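Local coordinates for quinonprotein alcohol dehydrogenase-like protein (Bacteroides thetaiotaomicron VPI-5482, PDB 4R5O) that is of unknown function but binds calcium and joins an immunoglobulin-like beta-sandwich to a seven-bladed beta-propeller, at residues C298-I303 and V312-Q317. Numbering follows the deposited sequence.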
loop_
_atom_site.group_PDB
_atom_site.type_symbol
_atom_site.label_atom_id
_atom_site.label_comp_id
_atom_site.label_asym_id
_atom_site.label_seq_id
_atom_site.Cartn_x
_atom_site.Cartn_y
_atom_site.Cartn_z
ATOM N N CYS A 298 12.088 24.932 12.227
ATOM C CA CYS A 298 10.809 24.862 11.520
ATOM C C CYS A 298 9.716 25.323 12.457
ATOM O O CYS A 298 9.969 25.434 13.652
ATOM C CB CYS A 298 10.534 23.454 10.982
ATOM S SG CYS A 298 10.282 22.177 12.254
ATOM N N ASN A 299 8.506 25.572 11.938
ATOM C CA ASN A 299 7.355 25.918 12.763
ATOM C C ASN A 299 6.253 24.896 12.599
ATOM O O ASN A 299 5.870 24.601 11.465
ATOM C CB ASN A 299 6.823 27.297 12.415
ATOM C CG ASN A 299 7.821 28.408 12.516
ATOM O OD1 ASN A 299 8.455 28.634 13.547
ATOM N ND2 ASN A 299 7.912 29.181 11.459
ATOM N N ILE A 300 5.748 24.335 13.713
ATOM C CA ILE A 300 4.583 23.431 13.703
ATOM C C ILE A 300 3.370 24.330 13.570
ATOM O O ILE A 300 3.107 25.145 14.465
ATOM C CB ILE A 300 4.524 22.496 14.930
ATOM C CG1 ILE A 300 5.852 21.728 15.100
ATOM C CG2 ILE A 300 3.303 21.570 14.831
ATOM C CD1 ILE A 300 6.006 20.975 16.386
ATOM N N VAL A 301 2.690 24.255 12.421
ATOM C CA VAL A 301 1.576 25.152 12.153
ATOM C C VAL A 301 0.241 24.429 12.375
ATOM O O VAL A 301 -0.026 23.420 11.759
ATOM C CB VAL A 301 1.653 25.749 10.725
ATOM C CG1 VAL A 301 0.460 26.654 10.436
ATOM C CG2 VAL A 301 2.955 26.519 10.529
ATOM N N LYS A 302 -0.597 24.991 13.234
ATOM C CA LYS A 302 -1.968 24.572 13.505
ATOM C C LYS A 302 -2.871 25.318 12.554
ATOM O O LYS A 302 -2.782 26.540 12.494
ATOM C CB LYS A 302 -2.305 24.848 14.974
ATOM C CG LYS A 302 -3.717 24.594 15.451
ATOM C CD LYS A 302 -3.751 25.072 16.887
ATOM C CE LYS A 302 -4.988 24.812 17.685
ATOM N NZ LYS A 302 -4.850 25.292 19.080
ATOM N N ILE A 303 -3.687 24.593 11.771
ATOM C CA ILE A 303 -4.607 25.225 10.825
ATOM C C ILE A 303 -5.982 25.020 11.416
ATOM O O ILE A 303 -6.459 23.881 11.477
ATOM C CB ILE A 303 -4.470 24.712 9.355
ATOM C CG1 ILE A 303 -2.968 24.623 8.904
ATOM C CG2 ILE A 303 -5.327 25.570 8.399
ATOM C CD1 ILE A 303 -2.645 23.866 7.513
ATOM N N VAL A 312 4.091 27.334 16.512
ATOM C CA VAL A 312 5.010 26.947 17.582
ATOM C C VAL A 312 6.348 26.613 16.956
ATOM O O VAL A 312 6.392 25.689 16.137
ATOM C CB VAL A 312 4.466 25.753 18.428
ATOM C CG1 VAL A 312 5.517 25.249 19.419
ATOM C CG2 VAL A 312 3.156 26.105 19.143
ATOM N N PHE A 313 7.445 27.311 17.370
ATOM C CA PHE A 313 8.793 27.096 16.845
ATOM C C PHE A 313 9.428 25.834 17.441
ATOM O O PHE A 313 9.367 25.597 18.653
ATOM C CB PHE A 313 9.692 28.321 17.115
ATOM C CG PHE A 313 11.140 28.168 16.703
ATOM C CD1 PHE A 313 11.516 28.269 15.365
ATOM C CD2 PHE A 313 12.134 27.947 17.659
ATOM C CE1 PHE A 313 12.853 28.090 14.983
ATOM C CE2 PHE A 313 13.471 27.789 17.280
ATOM C CZ PHE A 313 13.823 27.863 15.946
ATOM N N ALA A 314 10.057 25.029 16.557
ATOM C CA ALA A 314 10.783 23.784 16.849
ATOM C C ALA A 314 12.218 23.962 16.415
ATOM O O ALA A 314 12.476 24.061 15.210
ATOM C CB ALA A 314 10.121 22.620 16.146
ATOM N N ASN A 315 13.154 24.025 17.403
ATOM C CA ASN A 315 14.581 24.272 17.203
ATOM C C ASN A 315 15.293 23.030 16.611
ATOM O O ASN A 315 16.277 22.531 17.179
ATOM C CB ASN A 315 15.229 24.682 18.539
ATOM C CG ASN A 315 14.992 23.710 19.683
ATOM O OD1 ASN A 315 13.891 23.140 19.846
ATOM N ND2 ASN A 315 16.006 23.549 20.537
ATOM N N PHE A 316 14.808 22.542 15.455
ATOM C CA PHE A 316 15.377 21.402 14.723
ATOM C C PHE A 316 14.877 21.511 13.307
ATOM O O PHE A 316 13.780 22.016 13.079
ATOM C CB PHE A 316 15.082 20.014 15.351
ATOM C CG PHE A 316 13.636 19.586 15.339
ATOM C CD1 PHE A 316 13.074 18.991 14.206
ATOM C CD2 PHE A 316 12.843 19.739 16.468
ATOM C CE1 PHE A 316 11.735 18.583 14.194
ATOM C CE2 PHE A 316 11.507 19.321 16.459
ATOM C CZ PHE A 316 10.961 18.751 15.322
ATOM N N GLN A 317 15.685 21.052 12.365
ATOM C CA GLN A 317 15.369 21.076 10.953
ATOM C C GLN A 317 14.576 19.816 10.609
ATOM O O GLN A 317 14.955 18.744 11.083
ATOM C CB GLN A 317 16.684 21.181 10.160
ATOM C CG GLN A 317 16.558 21.860 8.802
ATOM C CD GLN A 317 16.219 23.341 8.806
ATOM O OE1 GLN A 317 16.385 24.068 9.797
ATOM N NE2 GLN A 317 15.712 23.805 7.679
#
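C298 and A314 face each other as an antiparallel hydrogen-bonded pair: C298 N donates to A314 O at 3.1 Å, and A314 N returns a bond to C298 O at 2.9 Å, nearly straight at 167°. I300 and V312, the next hydrogen-bonded pair, repeat the exchange, I300 N giving to V312 O (2.9 Å) and V312 N to I300 O. A314 O also accepts from F316 N (2.8 Å), closing an inverse gamma turn centred on N315. The two strands form the outer hairpin of a four-stranded antiparallel propeller blade, 309-314 being its outer edge strand and 288-294 flanking 297-303 on the far side. N299 and F313, a non-hydrogen-bonded pair, share one face. N299 ND2 is satisfied by E292 of that inner neighbour, while OD1 lies at the edge of the F313 ring, 3.6 Å from CD1, where the polarised C-H suits an oxygen. On the other face C298, I300 and A314 are buried, A314 small enough to admit the neighbouring sulfur. A chi1 of 66° sets C298 SG between its own N and carbonyl carbon, 3.9 Å from A314 CB and in oblique sulfur-aromatic contact with the F316 ring; F316 in turn stacks on Y350, and the branched I300 and V312 both touch Y352.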